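Local atomic coordinates of flagellin B1 (Methanocaldococcus jannaschii DSM 2661, PDB entry 5YA6), a protein that binds a calcium ion and probably assembles as a subunit of the archaellum, the motility filament of archaea. Residues K31-Y35 with D77-S81; P44-K48 with L107-N113; Y56-H61 with V127-P133; L63-T69 with S93-V99. All blocks are in the same frame, centred on the assembly; numbering follows the deposited sequence.

Contact 1: residues K31-Y35 with D77-S81; sequences KLAIY and DIFNS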
# COMPACT_ATOMS: atom_id res chain seq x y z
N LYS B 31 -8.93 1.18 -15.89
CA LYS B 31 -9.87 1.63 -14.90
C LYS B 31 -9.96 0.62 -13.76
O LYS B 31 -9.79 -0.64 -14.00
CB LYS B 31 -11.27 1.84 -15.47
CG LYS B 31 -11.44 2.98 -16.45
CD LYS B 31 -12.89 2.98 -16.96
CE LYS B 31 -13.21 4.27 -17.60
NZ LYS B 31 -14.62 4.24 -18.14
N LEU B 32 -10.17 1.15 -12.55
CA LEU B 32 -10.29 0.33 -11.30
C LEU B 32 -11.64 0.62 -10.68
O LEU B 32 -12.11 1.75 -10.70
CB LEU B 32 -9.20 0.62 -10.27
CG LEU B 32 -7.77 0.35 -10.73
CD1 LEU B 32 -6.80 0.94 -9.77
CD2 LEU B 32 -7.54 -1.14 -10.93
N ALA B 33 -12.20 -0.37 -10.02
CA ALA B 33 -13.41 -0.22 -9.24
C ALA B 33 -13.12 -0.84 -7.87
O ALA B 33 -12.92 -2.09 -7.74
CB ALA B 33 -14.59 -0.91 -9.93
N ILE B 34 -13.07 0.03 -6.83
CA ILE B 34 -12.68 -0.43 -5.48
C ILE B 34 -13.90 -0.47 -4.61
O ILE B 34 -14.53 0.59 -4.33
CB ILE B 34 -11.61 0.52 -4.88
CG1 ILE B 34 -10.40 0.57 -5.82
CG2 ILE B 34 -11.29 0.14 -3.45
CD1 ILE B 34 -9.49 1.77 -5.54
N TYR B 35 -14.29 -1.66 -4.20
CA TYR B 35 -15.54 -1.83 -3.43
C TYR B 35 -15.27 -1.76 -1.94
O TYR B 35 -14.31 -2.33 -1.44
CB TYR B 35 -16.24 -3.13 -3.75
CG TYR B 35 -16.70 -3.20 -5.21
CD1 TYR B 35 -15.84 -3.52 -6.24
CD2 TYR B 35 -18.03 -3.00 -5.55
CE1 TYR B 35 -16.26 -3.57 -7.56
CE2 TYR B 35 -18.46 -3.05 -6.87
CZ TYR B 35 -17.59 -3.36 -7.87
OH TYR B 35 -18.04 -3.38 -9.19
N ASP B 77 -22.35 -3.96 -15.59
CA ASP B 77 -21.14 -3.29 -16.17
C ASP B 77 -20.83 -1.90 -15.61
O ASP B 77 -21.31 -0.89 -16.17
CB ASP B 77 -21.29 -3.16 -17.67
CG ASP B 77 -20.00 -2.69 -18.37
OD1 ASP B 77 -18.93 -2.45 -17.72
OD2 ASP B 77 -20.07 -2.59 -19.60
N ILE B 78 -20.01 -1.79 -14.55
CA ILE B 78 -19.85 -0.43 -14.00
C ILE B 78 -18.66 0.30 -14.64
O ILE B 78 -18.33 1.37 -14.18
CB ILE B 78 -19.69 -0.47 -12.45
CG1 ILE B 78 -18.67 -1.51 -12.04
CG2 ILE B 78 -21.04 -0.79 -11.78
CD1 ILE B 78 -17.21 -1.09 -12.25
N PHE B 79 -18.09 -0.24 -15.71
CA PHE B 79 -17.01 0.44 -16.47
C PHE B 79 -17.50 1.22 -17.69
O PHE B 79 -16.70 1.90 -18.36
CB PHE B 79 -15.94 -0.53 -16.89
CG PHE B 79 -15.16 -1.05 -15.72
CD1 PHE B 79 -14.45 -0.17 -14.92
CD2 PHE B 79 -15.13 -2.41 -15.43
CE1 PHE B 79 -13.77 -0.65 -13.79
CE2 PHE B 79 -14.43 -2.90 -14.33
CZ PHE B 79 -13.74 -2.01 -13.52
N ASN B 80 -18.76 1.12 -18.00
CA ASN B 80 -19.27 1.74 -19.26
C ASN B 80 -19.62 3.20 -19.13
O ASN B 80 -20.49 3.59 -18.32
CB ASN B 80 -20.49 0.90 -19.65
CG ASN B 80 -21.12 1.34 -20.96
OD1 ASN B 80 -21.34 2.51 -21.24
ND2 ASN B 80 -21.44 0.35 -21.78
N SER B 81 -18.88 4.05 -19.85
CA SER B 81 -19.06 5.52 -19.70
C SER B 81 -20.28 6.03 -20.47
O SER B 81 -20.61 7.20 -20.35
CB SER B 81 -17.82 6.25 -20.09
OG SER B 81 -17.57 6.23 -21.51

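Contact 2: residues P44-K48 with L107-N113; sequences PIDLK and LSNGVIN. With CA (calcium ion), chain D.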
# COMPACT_ATOMS: atom_id res chain seq x y z
N PRO B 44 -21.80 5.85 11.35
CA PRO B 44 -21.75 6.42 10.00
C PRO B 44 -20.46 7.17 9.75
O PRO B 44 -19.91 7.83 10.65
CB PRO B 44 -22.96 7.34 9.96
CG PRO B 44 -23.94 6.65 10.91
CD PRO B 44 -23.08 6.15 12.01
N ILE B 45 -20.01 7.12 8.50
CA ILE B 45 -18.78 7.77 8.08
C ILE B 45 -19.01 8.68 6.88
O ILE B 45 -19.55 8.27 5.85
CB ILE B 45 -17.75 6.70 7.72
CG1 ILE B 45 -17.40 5.88 8.97
CG2 ILE B 45 -16.44 7.32 7.17
CD1 ILE B 45 -16.77 4.57 8.60
N ASP B 46 -18.58 9.92 7.01
CA ASP B 46 -18.67 10.90 5.93
C ASP B 46 -17.51 10.60 4.96
O ASP B 46 -16.33 10.62 5.39
CB ASP B 46 -18.52 12.31 6.54
CG ASP B 46 -18.54 13.43 5.53
OD1 ASP B 46 -18.91 13.20 4.37
OD2 ASP B 46 -18.17 14.58 5.93
N LEU B 47 -17.82 10.38 3.68
CA LEU B 47 -16.83 10.11 2.61
C LEU B 47 -16.32 11.35 1.92
O LEU B 47 -15.34 11.31 1.17
CB LEU B 47 -17.41 9.13 1.56
CG LEU B 47 -17.77 7.73 2.07
CD1 LEU B 47 -18.14 6.79 0.97
CD2 LEU B 47 -16.59 7.10 2.86
N LYS B 48 -16.98 12.51 2.16
CA LYS B 48 -16.74 13.65 1.32
C LYS B 48 -15.31 14.21 1.42
O LYS B 48 -14.83 14.73 0.41
CB LYS B 48 -17.81 14.75 1.55
CG LYS B 48 -19.17 14.35 1.03
CD LYS B 48 -20.30 15.35 1.28
CE LYS B 48 -20.61 15.62 2.76
NZ LYS B 48 -21.12 14.43 3.45
N LEU B 107 -25.66 7.55 0.93
CA LEU B 107 -24.54 7.78 0.01
C LEU B 107 -24.73 8.93 -0.97
O LEU B 107 -23.74 9.54 -1.42
CB LEU B 107 -24.16 6.51 -0.76
CG LEU B 107 -23.34 5.50 0.01
CD1 LEU B 107 -23.29 4.25 -0.82
CD2 LEU B 107 -21.93 6.02 0.23
N SER B 108 -25.99 9.30 -1.22
CA SER B 108 -26.29 10.45 -2.04
C SER B 108 -25.99 11.76 -1.34
O SER B 108 -25.88 12.76 -2.00
CB SER B 108 -27.72 10.39 -2.62
OG SER B 108 -27.85 9.21 -3.46
N ASN B 109 -25.83 11.74 -0.01
CA ASN B 109 -25.20 12.84 0.68
C ASN B 109 -23.74 12.60 1.10
O ASN B 109 -23.21 13.32 1.97
CB ASN B 109 -26.03 13.20 1.90
CG ASN B 109 -26.82 14.43 1.64
OD1 ASN B 109 -26.26 15.52 1.58
ND2 ASN B 109 -28.11 14.26 1.34
N GLY B 110 -23.12 11.58 0.51
CA GLY B 110 -21.70 11.30 0.79
C GLY B 110 -21.46 10.63 2.15
O GLY B 110 -20.35 10.77 2.71
N VAL B 111 -22.46 9.94 2.69
CA VAL B 111 -22.39 9.29 4.00
C VAL B 111 -22.64 7.80 3.81
O VAL B 111 -23.66 7.37 3.29
CB VAL B 111 -23.41 9.83 5.02
CG1 VAL B 111 -23.37 8.98 6.30
CG2 VAL B 111 -23.11 11.26 5.38
N ILE B 112 -21.69 6.99 4.31
CA ILE B 112 -21.78 5.51 4.22
C ILE B 112 -22.13 4.96 5.61
O ILE B 112 -21.50 5.36 6.58
CB ILE B 112 -20.48 4.84 3.64
CG1 ILE B 112 -20.74 3.43 3.12
CG2 ILE B 112 -19.27 4.97 4.56
CD1 ILE B 112 -19.59 2.80 2.41
N ASN B 113 -23.18 4.16 5.68
CA ASN B 113 -23.61 3.60 6.96
C ASN B 113 -23.94 2.16 6.87
O ASN B 113 -23.72 1.53 5.89
CB ASN B 113 -24.65 4.50 7.61
CG ASN B 113 -25.95 4.59 6.87
OD1 ASN B 113 -26.22 3.80 6.01
ND2 ASN B 113 -26.75 5.60 7.18
CA CA D . -26.96 4.00 3.78
O HOH W 1 -28.61 2.35 4.53

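Contact 3: residues Y56-H61 with V127-P133; sequences YDGESH and VFNKAIP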
# COMPACT_ATOMS: atom_id res chain seq x y z
N TYR B 56 2.08 3.17 -7.15
CA TYR B 56 2.28 2.34 -8.33
C TYR B 56 3.49 2.94 -9.07
O TYR B 56 3.57 4.14 -9.25
CB TYR B 56 0.98 2.21 -9.22
CG TYR B 56 1.31 1.64 -10.58
CD1 TYR B 56 1.77 0.35 -10.74
CD2 TYR B 56 1.26 2.45 -11.74
CE1 TYR B 56 2.21 -0.14 -11.95
CE2 TYR B 56 1.61 1.94 -12.96
CZ TYR B 56 2.10 0.66 -13.10
OH TYR B 56 2.57 0.21 -14.28
N ASP B 57 4.44 2.09 -9.43
CA ASP B 57 5.49 2.44 -10.36
C ASP B 57 6.30 3.62 -9.86
O ASP B 57 6.62 4.49 -10.60
CB ASP B 57 4.89 2.72 -11.76
CG ASP B 57 5.96 2.76 -12.89
OD1 ASP B 57 6.98 2.07 -12.80
OD2 ASP B 57 5.77 3.52 -13.83
N GLY B 58 6.61 3.62 -8.57
CA GLY B 58 7.55 4.58 -8.04
C GLY B 58 6.95 5.96 -7.83
O GLY B 58 7.70 6.94 -7.62
N GLU B 59 5.62 6.07 -7.78
CA GLU B 59 4.93 7.29 -7.42
C GLU B 59 3.78 7.02 -6.47
O GLU B 59 3.10 6.02 -6.58
CB GLU B 59 4.33 8.04 -8.64
CG GLU B 59 5.29 8.48 -9.71
CD GLU B 59 4.59 9.29 -10.82
OE1 GLU B 59 3.69 10.18 -10.51
OE2 GLU B 59 4.90 8.98 -11.99
N SER B 60 3.50 7.98 -5.61
CA SER B 60 2.40 7.93 -4.70
C SER B 60 1.39 8.98 -5.24
O SER B 60 1.79 10.01 -5.87
CB SER B 60 2.86 8.29 -3.28
OG SER B 60 1.83 8.07 -2.34
N HIS B 61 0.12 8.60 -5.25
CA HIS B 61 -0.95 9.48 -5.74
C HIS B 61 -1.97 9.63 -4.68
O HIS B 61 -2.28 8.64 -3.99
CB HIS B 61 -1.61 8.89 -6.97
CG HIS B 61 -0.66 8.68 -8.08
ND1 HIS B 61 -0.46 9.63 -9.05
CD2 HIS B 61 0.16 7.66 -8.37
CE1 HIS B 61 0.44 9.17 -9.91
NE2 HIS B 61 0.84 7.98 -9.50
N VAL B 127 -4.71 8.57 -13.91
CA VAL B 127 -3.88 8.74 -12.69
C VAL B 127 -2.40 8.40 -12.92
O VAL B 127 -1.51 9.14 -12.50
CB VAL B 127 -4.47 7.91 -11.51
CG1 VAL B 127 -3.62 8.03 -10.26
CG2 VAL B 127 -5.89 8.37 -11.17
N PHE B 128 -2.17 7.31 -13.61
CA PHE B 128 -0.83 6.78 -13.77
C PHE B 128 -0.20 7.15 -15.09
O PHE B 128 0.94 6.80 -15.31
CB PHE B 128 -0.87 5.24 -13.60
CG PHE B 128 -1.46 4.76 -12.27
CD1 PHE B 128 -1.16 5.36 -11.07
CD2 PHE B 128 -2.36 3.70 -12.25
CE1 PHE B 128 -1.70 4.89 -9.86
CE2 PHE B 128 -2.88 3.25 -11.06
CZ PHE B 128 -2.57 3.86 -9.86
N ASN B 129 -0.98 7.78 -15.97
CA ASN B 129 -0.60 8.19 -17.31
C ASN B 129 -0.31 7.05 -18.26
O ASN B 129 0.33 7.22 -19.27
CB ASN B 129 0.57 9.20 -17.23
CG ASN B 129 0.08 10.55 -16.81
OD1 ASN B 129 0.22 10.93 -15.65
ND2 ASN B 129 -0.59 11.24 -17.71
N LYS B 130 -0.80 5.86 -17.92
CA LYS B 130 -0.74 4.70 -18.80
C LYS B 130 -1.60 3.62 -18.18
O LYS B 130 -1.96 3.74 -17.00
CB LYS B 130 0.69 4.14 -18.91
CG LYS B 130 1.33 3.83 -17.56
CD LYS B 130 2.30 2.65 -17.69
CE LYS B 130 3.19 2.50 -16.46
NZ LYS B 130 4.17 3.62 -16.34
N ALA B 131 -1.94 2.60 -18.98
CA ALA B 131 -2.71 1.50 -18.44
C ALA B 131 -1.76 0.62 -17.63
O ALA B 131 -0.58 0.61 -17.87
CB ALA B 131 -3.39 0.72 -19.54
N ILE B 132 -2.30 -0.08 -16.64
CA ILE B 132 -1.45 -0.89 -15.77
C ILE B 132 -1.11 -2.22 -16.45
O ILE B 132 -2.02 -3.00 -16.79
CB ILE B 132 -2.14 -1.16 -14.44
CG1 ILE B 132 -2.61 0.16 -13.76
CG2 ILE B 132 -1.23 -1.96 -13.56
CD1 ILE B 132 -3.62 -0.11 -12.69
N PRO B 133 0.18 -2.47 -16.68
CA PRO B 133 0.52 -3.71 -17.37
C PRO B 133 0.48 -4.92 -16.46
O PRO B 133 0.24 -4.82 -15.24
CB PRO B 133 1.95 -3.46 -17.86
CG PRO B 133 2.49 -2.44 -16.98
CD PRO B 133 1.37 -1.63 -16.42

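Contact 4: residues L63-T69 with S93-V99; sequences LNYSTVT and SSYVVGV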
# COMPACT_ATOMS: atom_id res chain seq x y z
N LEU B 63 -5.95 10.90 -4.33
CA LEU B 63 -7.16 11.23 -5.06
C LEU B 63 -8.24 11.66 -4.13
O LEU B 63 -8.50 11.07 -3.06
CB LEU B 63 -7.69 10.03 -5.87
CG LEU B 63 -6.92 9.46 -7.03
CD1 LEU B 63 -5.70 8.73 -6.60
CD2 LEU B 63 -7.77 8.48 -7.81
N ASN B 64 -8.98 12.68 -4.57
CA ASN B 64 -10.05 13.26 -3.79
C ASN B 64 -11.45 12.99 -4.34
O ASN B 64 -11.57 12.56 -5.52
CB ASN B 64 -9.83 14.78 -3.68
CG ASN B 64 -8.53 15.09 -2.96
OD1 ASN B 64 -8.42 14.89 -1.75
ND2 ASN B 64 -7.54 15.53 -3.70
N TYR B 65 -12.47 13.20 -3.52
CA TYR B 65 -13.85 12.89 -3.85
C TYR B 65 -14.35 13.86 -4.94
O TYR B 65 -14.45 15.05 -4.68
CB TYR B 65 -14.65 12.98 -2.57
CG TYR B 65 -16.13 12.69 -2.56
CD1 TYR B 65 -17.07 13.58 -3.13
CD2 TYR B 65 -16.62 11.57 -1.94
CE1 TYR B 65 -18.40 13.31 -3.08
CE2 TYR B 65 -17.98 11.32 -1.82
CZ TYR B 65 -18.90 12.20 -2.41
OH TYR B 65 -20.22 11.93 -2.24
N SER B 66 -14.76 13.33 -6.09
CA SER B 66 -15.33 14.21 -7.13
C SER B 66 -16.81 14.35 -6.97
O SER B 66 -17.33 15.49 -6.86
CB SER B 66 -15.03 13.63 -8.50
OG SER B 66 -15.57 14.49 -9.50
N THR B 67 -17.54 13.25 -7.02
CA THR B 67 -19.00 13.23 -6.85
C THR B 67 -19.50 11.80 -6.56
O THR B 67 -18.66 10.82 -6.48
CB THR B 67 -19.73 13.86 -8.07
OG1 THR B 67 -21.11 14.04 -7.74
CG2 THR B 67 -19.56 12.91 -9.31
N VAL B 68 -20.81 11.61 -6.44
CA VAL B 68 -21.44 10.34 -6.22
C VAL B 68 -22.54 10.13 -7.30
O VAL B 68 -23.16 11.11 -7.75
CB VAL B 68 -22.01 10.20 -4.78
CG1 VAL B 68 -22.94 11.36 -4.42
CG2 VAL B 68 -22.72 8.88 -4.56
N THR B 69 -22.75 8.88 -7.68
CA THR B 69 -23.78 8.53 -8.71
C THR B 69 -24.49 7.28 -8.30
O THR B 69 -23.91 6.35 -7.73
CB THR B 69 -23.21 8.33 -10.11
OG1 THR B 69 -24.28 7.92 -10.99
CG2 THR B 69 -22.10 7.24 -10.14
N SER B 93 -6.64 13.13 -10.57
CA SER B 93 -6.56 13.37 -9.16
C SER B 93 -7.87 13.18 -8.41
O SER B 93 -7.99 13.62 -7.30
CB SER B 93 -6.02 14.79 -8.91
OG SER B 93 -7.00 15.70 -9.30
N SER B 94 -8.84 12.47 -9.01
CA SER B 94 -10.16 12.39 -8.39
C SER B 94 -10.78 11.02 -8.59
O SER B 94 -10.50 10.40 -9.62
CB SER B 94 -11.13 13.40 -9.08
OG SER B 94 -10.48 14.62 -9.32
N TYR B 95 -11.57 10.55 -7.61
CA TYR B 95 -12.37 9.32 -7.75
C TYR B 95 -13.85 9.69 -7.75
O TYR B 95 -14.26 10.72 -7.17
CB TYR B 95 -12.09 8.21 -6.64
CG TYR B 95 -12.36 8.69 -5.24
CD1 TYR B 95 -11.38 9.32 -4.51
CD2 TYR B 95 -13.60 8.55 -4.66
CE1 TYR B 95 -11.62 9.80 -3.25
CE2 TYR B 95 -13.87 9.02 -3.40
CZ TYR B 95 -12.88 9.67 -2.69
OH TYR B 95 -13.21 10.18 -1.45
N VAL B 96 -14.68 8.86 -8.37
CA VAL B 96 -16.12 8.99 -8.29
C VAL B 96 -16.71 7.90 -7.42
O VAL B 96 -16.31 6.72 -7.54
CB VAL B 96 -16.70 8.97 -9.74
CG1 VAL B 96 -18.22 8.91 -9.73
CG2 VAL B 96 -16.10 10.13 -10.53
N VAL B 97 -17.67 8.22 -6.59
CA VAL B 97 -18.30 7.17 -5.81
C VAL B 97 -19.55 6.66 -6.50
O VAL B 97 -20.43 7.45 -6.87
CB VAL B 97 -18.67 7.66 -4.40
CG1 VAL B 97 -19.39 6.59 -3.59
CG2 VAL B 97 -17.40 8.16 -3.66
N GLY B 98 -19.64 5.36 -6.69
CA GLY B 98 -20.89 4.71 -7.21
C GLY B 98 -21.60 4.07 -6.07
O GLY B 98 -21.00 3.33 -5.26
N VAL B 99 -22.93 4.23 -6.05
CA VAL B 99 -23.76 3.52 -5.12
C VAL B 99 -23.98 2.05 -5.56
O VAL B 99 -24.39 1.79 -6.71
CB VAL B 99 -25.11 4.24 -4.92
CG1 VAL B 99 -26.03 3.44 -3.99
CG2 VAL B 99 -24.87 5.68 -4.50

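Contact 1: residues K31-Y35 with D77-S81
A strand and an irregular loop meet here with no hydrogen bond from backbone to backbone; the one hydrogen bond between them runs from a lysine side chain to a loop carbonyl. Their nearest CA atoms, those of Lys31 and Phe79, are 7.4 Å apart. The side chain of Lys31 extends alongside Phe79. Its CB lies 3.8 Å from Phe79 CD1, and its NZ donates a hydrogen bond to Phe79 O at 3.1 Å. The same lysine also makes a cation-pi contact with Trp87. Phe79 turns its ring end onto the strand, with CZ 3.8 Å from Ala33 CB. The small alanine leaves room for Ile78 too, whose CD1 comes to 3.5 Å from Ala33 CB. Further along the strand, Tyr35 OH reaches Ile78 CG1 at 3.5 Å. In the loop, Phe79 N donates to Asp77 OD1 at 3.1 Å, an Asx turn. Leu32 points away from the loop, and its side chain touches Leu167 of strand 164-168. This is a loop between strands 59-69 and 94-99 folded back to cover one face of strand 28-38 in the large mixed sheet.

Contact 2: residues P44-K48 with L107-N113
Pro44 opens the segment with its CB 4.0 Å from Val111 CG1 and its CA 3.6 Å from Ile112 O, a CA-H...O contact. Ile45 pairs with Ile112 as an antiparallel hydrogen-bonded pair. Ile45 N donates to Ile112 O at 3.0 Å, and Ile112 N to Ile45 O at 2.9 Å. Asp46 faces Val111 in the next, non-hydrogen-bonded pair. Together these pairs make a small two-stranded antiparallel sheet, separate from the main one, at the edge of the calcium site. Just past its end Asn113 OD1 binds the calcium ion at 2.4 Å. Asp102, Asp104, Ser106 and Asp116 also bind the metal. Leu47 N continues the ladder to Gly110 O at 2.7 Å. Its side chain packs on the Ile112 side of the sheet, with CD2 3.8 Å from Ile112 CG2 and CD1 3.9 Å from Leu107 CD2. Lys48 N closes an Asx turn on Asp46 OD1. Lys48 NZ forms a salt bridge to Asp46 OD1 at 2.7 Å and donates to Asn109 O at 2.8 Å.

Contact 3: residues Y56-H61 with V127-P133
Val127 lies in the short helix 124-128 and places CG1 over one face of the His61 ring, a CH-pi contact 3.9 Å from the centroid. Its backbone O is 3.2 Å from His61 CE1. Phe128 follows and sits between two other rings. It turns an edge toward the face of His61, in an offset edge-to-face pair with centroids 5.2 Å apart. It offers a face to the edge of Tyr56, with centroids 5.0 Å apart and planes at 58°. Tyr56 CB adds a CH-pi contact over that face, 4.1 Å from the centroid. Tyr56, His61 and Phe128 thus form an aromatic cluster.

The cluster joins the helix to a beta-hairpin. Strands 51-56 and 59-69 are linked by a type I' turn from Tyr56 to Glu59, with Asp57 and Gly58 at its two central positions. Ser60 faces away from the cluster, and its OG hydrogen-bonds Ser60 OG of the second subunit. Beyond the helix the chain turns at Asn129, which has positive phi. Lys130 then reaches back to the hairpin turn. Its NZ makes a salt bridge with Asp57 OD2 at 3.0 Å, while its CE lies 3.2 Å from Tyr56 OH. Ile132 packs CG2 4.2 Å from Tyr56 CE1. Pro133 brings CD to 3.1 Å from Tyr56 OH.

Contact 4: residues L63-T69 with S93-V99
Tyr95 lays a face of its ring against the backbone of Tyr65, whose CA makes a CH-pi contact 3.9 Å from the ring centroid. Tyr95 OH lies 3.3 Å from Tyr65 CB and hydrogen-bonds Ala50 O. Leu63 CB approaches the same ring, 4.0 Å from Tyr95 CD1. The backbones run parallel and begin with Asn64 N to Ser93 O at 3.1 Å and Tyr95 N to Asn64 O at 2.9 Å. Ser66 N then donates to Tyr95 O at 2.9 Å.

The next rung skips a residue. Val97 N bonds to Thr67 O at 2.8 Å, so Ser66 and Thr67 together stand opposite Val96. This is a beta bulge in strand 59-69, and it puts Tyr65 and Val68, three residues apart, on the same face. Strands 59-69 and 94-99 are parallel neighbours in the main mixed sheet, and the axes of segments 63-69 and 94-99 cross at -43°. The long connection between them contains no helix or strand. Regular pairing resumes with Thr69 N to Val97 O at 2.8 Å and Val99 N to Thr69 O at 2.9 Å. On the face of Tyr65 and Val68, Tyr65 CE2 is 3.7 Å from Val97 CG2. Val68 CG2 is 3.9 Å from Val99 CG2. On the other face, Thr69 CG2 meets Val96 CG1 at 4.2 Å.

In the fold
The first segments come in the order 31-35, 44-48, 56-61, 63-69. The second segments follow as 77-81, 93-99, 107-113, 127-133. Contact 4 therefore falls within the spans of contacts 2 and 3, while contact 1 crosses all three others. Contacts 1, 3 and 4 all reach the main mixed sheet. The centre of contact 1 is about 12 Å from that of contact 4, without touching it. Contacts 3 and 4 share strand 59-69 and touch, with centres about 18 Å apart. Contacts 2 and 4 also touch, with centres about 12 Å apart. Contacts 2 and 3 lie about 28 Å apart between centres, on opposite sides of the chain's centre. Strand 59-69 thus runs from the hairpin turn, close to the second subunit of this assembly, toward the calcium-binding end.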